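PDB 3QXZ: enoyl-CoA hydratase/isomerase from Mycobacterium abscessus, which probably hydrates the double bond of enoyl-CoA thioesters or shifts its position, as a member of the crotonase-like enoyl-CoA hydratase/isomerase family. Local coordinates for the interface of chains A and B. Numbering follows the deposited sequence. Chains: chain A/B, enoyl-CoA hydratase/isomerase.

The interface of chains A and B. Residues chain A 152, 216, 220; chain B 147, 151-152, 155-156.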
ATOM      1  N   ARG A 152      -4.461   3.438   1.245  1.00  6.40           N
ATOM      2  CA  ARG A 152      -3.554   3.717   0.119  1.00  6.33           C
ATOM      3  C   ARG A 152      -2.201   4.233   0.599  1.00  6.80           C
ATOM      4  O   ARG A 152      -1.291   4.390  -0.226  1.00  7.88           O
ATOM      5  CB  ARG A 152      -4.207   4.696  -0.845  1.00  6.89           C
ATOM      6  CG  ARG A 152      -5.205   4.016  -1.751  1.00  6.98           C
ATOM      7  CD  ARG A 152      -6.075   5.019  -2.558  1.00  7.86           C
ATOM      8  NE  ARG A 152      -6.981   4.296  -3.444  1.00  8.50           N
ATOM      9  CZ  ARG A 152      -8.063   3.648  -3.041  1.00  8.41           C
ATOM     10  NH1 ARG A 152      -8.454   3.700  -1.769  1.00  7.64           N
ATOM     11  NH2 ARG A 152      -8.768   2.935  -3.891  1.00  8.99           N
ATOM     12  N   LEU A 216      -1.139  10.374 -11.201  1.00  6.44           N
ATOM     13  CA  LEU A 216      -1.059   9.574  -9.985  1.00  6.11           C
ATOM     14  C   LEU A 216      -2.429   9.506  -9.287  1.00  6.72           C
ATOM     15  O   LEU A 216      -2.932   8.414  -8.975  1.00  7.33           O
ATOM     16  CB  LEU A 216       0.017  10.136  -9.046  1.00  6.91           C
ATOM     17  CG  LEU A 216       0.176   9.448  -7.692  1.00  7.81           C
ATOM     18  CD1 LEU A 216       0.837   8.124  -7.803  1.00 11.50           C
ATOM     19  CD2 LEU A 216       0.990  10.373  -6.770  1.00 11.18           C
ATOM     20  N   GLN A 220      -5.892   6.696  -9.116  1.00  7.08           N
ATOM     21  CA  GLN A 220      -6.439   6.213  -7.839  1.00  7.67           C
ATOM     22  C   GLN A 220      -7.918   6.530  -7.707  1.00  7.89           C
ATOM     23  O   GLN A 220      -8.705   5.658  -7.316  1.00 10.32           O
ATOM     24  CB  GLN A 220      -5.670   6.815  -6.646  1.00  7.87           C
ATOM     25  CG  GLN A 220      -4.211   6.443  -6.561  1.00  8.01           C
ATOM     26  CD  GLN A 220      -4.019   4.992  -6.273  1.00  9.12           C
ATOM     27  OE1 GLN A 220      -4.744   4.411  -5.455  1.00 11.69           O
ATOM     28  NE2 GLN A 220      -3.014   4.379  -6.893  1.00 11.64           N
TER
ATOM     29  N   HIS B 147       3.570   5.471 -12.557  1.00  5.63           N
ATOM     30  CA  HIS B 147       2.419   6.073 -11.861  1.00  5.73           C
ATOM     31  C   HIS B 147       1.488   5.023 -11.263  1.00  5.60           C
ATOM     32  O   HIS B 147       0.691   5.343 -10.374  1.00  6.08           O
ATOM     33  CB  HIS B 147       1.587   6.974 -12.800  1.00  6.28           C
ATOM     34  CG  HIS B 147       2.303   8.187 -13.312  1.00  5.39           C
ATOM     35  ND1 HIS B 147       3.149   8.144 -14.399  1.00  6.00           N
ATOM     36  CD2 HIS B 147       2.247   9.492 -12.936  1.00  6.04           C
ATOM     37  CE1 HIS B 147       3.601   9.368 -14.650  1.00  6.40           C
ATOM     38  NE2 HIS B 147       3.073  10.207 -13.774  1.00  7.13           N
ATOM     39  N   PRO B 151       2.807   3.498  -6.413  1.00  6.00           N
ATOM     40  CA  PRO B 151       1.923   3.559  -5.225  1.00  6.50           C
ATOM     41  C   PRO B 151       1.532   2.169  -4.718  1.00  6.24           C
ATOM     42  O   PRO B 151       1.265   2.024  -3.528  1.00  7.12           O
ATOM     43  CB  PRO B 151       0.710   4.378  -5.709  1.00  6.09           C
ATOM     44  CG  PRO B 151       0.757   4.270  -7.199  1.00  9.06           C
ATOM     45  CD  PRO B 151       2.206   4.166  -7.583  1.00  6.74           C
ATOM     46  N   ARG B 152       1.535   1.172  -5.604  1.00  6.08           N
ATOM     47  CA  ARG B 152       1.200  -0.195  -5.228  1.00  6.68           C
ATOM     48  C   ARG B 152       2.344  -0.876  -4.466  1.00  6.91           C
ATOM     49  O   ARG B 152       2.142  -1.977  -3.939  1.00  8.60           O
ATOM     50  CB  ARG B 152       0.793  -0.995  -6.463  1.00  7.02           C
ATOM     51  CG  ARG B 152      -0.628  -0.700  -6.896  1.00  7.76           C
ATOM     52  CD  ARG B 152      -0.946  -1.323  -8.263  1.00  8.33           C
ATOM     53  NE  ARG B 152      -2.338  -0.982  -8.600  1.00  8.72           N
ATOM     54  CZ  ARG B 152      -2.755   0.213  -8.993  1.00  8.12           C
ATOM     55  NH1 ARG B 152      -1.901   1.219  -9.156  1.00  7.99           N
ATOM     56  NH2 ARG B 152      -4.046   0.404  -9.206  1.00  8.73           N
ATOM     57  N   GLY B 155       2.836   3.041  -1.258  1.00  6.27           N
ATOM     58  CA  GLY B 155       1.736   3.943  -0.882  1.00  6.65           C
ATOM     59  C   GLY B 155       1.850   5.295  -1.561  1.00  6.54           C
ATOM     60  O   GLY B 155       2.886   5.626  -2.182  1.00  7.02           O
ATOM     61  N   THR B 156       0.791   6.101  -1.479  1.00  6.72           N
ATOM     62  CA  THR B 156       0.741   7.309  -2.316  1.00  7.21           C
ATOM     63  C   THR B 156       1.716   8.397  -1.891  1.00  6.90           C
ATOM     64  O   THR B 156       2.135   9.196  -2.739  1.00  7.40           O
ATOM     65  CB  THR B 156      -0.662   7.926  -2.411  1.00  8.08           C
ATOM     66  OG1 THR B 156      -1.092   8.273  -1.104  1.00 10.23           O
ATOM     67  CG2 THR B 156      -1.640   6.963  -3.040  1.00  9.47           C
TER
HETATM   68  O   HOH W   1      -1.815   5.901  -9.222  1.00  5.87           O
HETATM   69  O   HOH W   2      -1.520   2.872  -2.818  1.00 25.13           O
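This patch lies between two subunits of the deposited trimer, probably the trimer typical of crotonase-like enzymes. Helix 206-222 of chain A packs here against helices 146-149 and 151-165 of chain B. Helix 151-165 contributes from both chains: chain A gives A:Arg152, while chain B gives B:Pro151, B:Arg152, B:Gly155 and B:Thr156, so the two sides do not match.

A direct hydrogen bond joins the two main chains. The amide N of B:Thr156 donates to the carbonyl O of A:Arg152 over 3.0 Å. The donor lies in the carbonyl plane, with a C=O...N angle of 150°. Water 2 also binds this carbonyl O and passes the link on to the carbonyl O of B:Pro151. B:Thr156 holds OG1 in the crowded position, flanked by both main-chain substituents (chi1 60°). This leaves methyl CG2 of B:Thr156 turned obliquely towards A:Arg152, 4.1 Å from CB of A:Arg152.

The B:Pro151 ring is the apolar centre. CD1 of A:Leu216 reaches CG of B:Pro151 at 3.9 Å, and the two side chains run antiparallel, side by side. A:Gln220 comes in aslant to the same ring, its amide NE2 3.8 Å from CG of B:Pro151. The bend at chi2 (-67°) helps bring the amide there.

Water 1 joins three polar groups. Water 1 lies 2.8 Å from the carbonyl O of A:Leu216. The carbonyl O of B:His147 is likewise 2.8 Å from water 1. NE2 of A:Gln220 meets water 1 almost straight, at 3.0 Å. The other end of that amide, OE1, receives a weak hydrogen bond from the guanidinium NE of A:Arg152, which may help fix the amide's rotation.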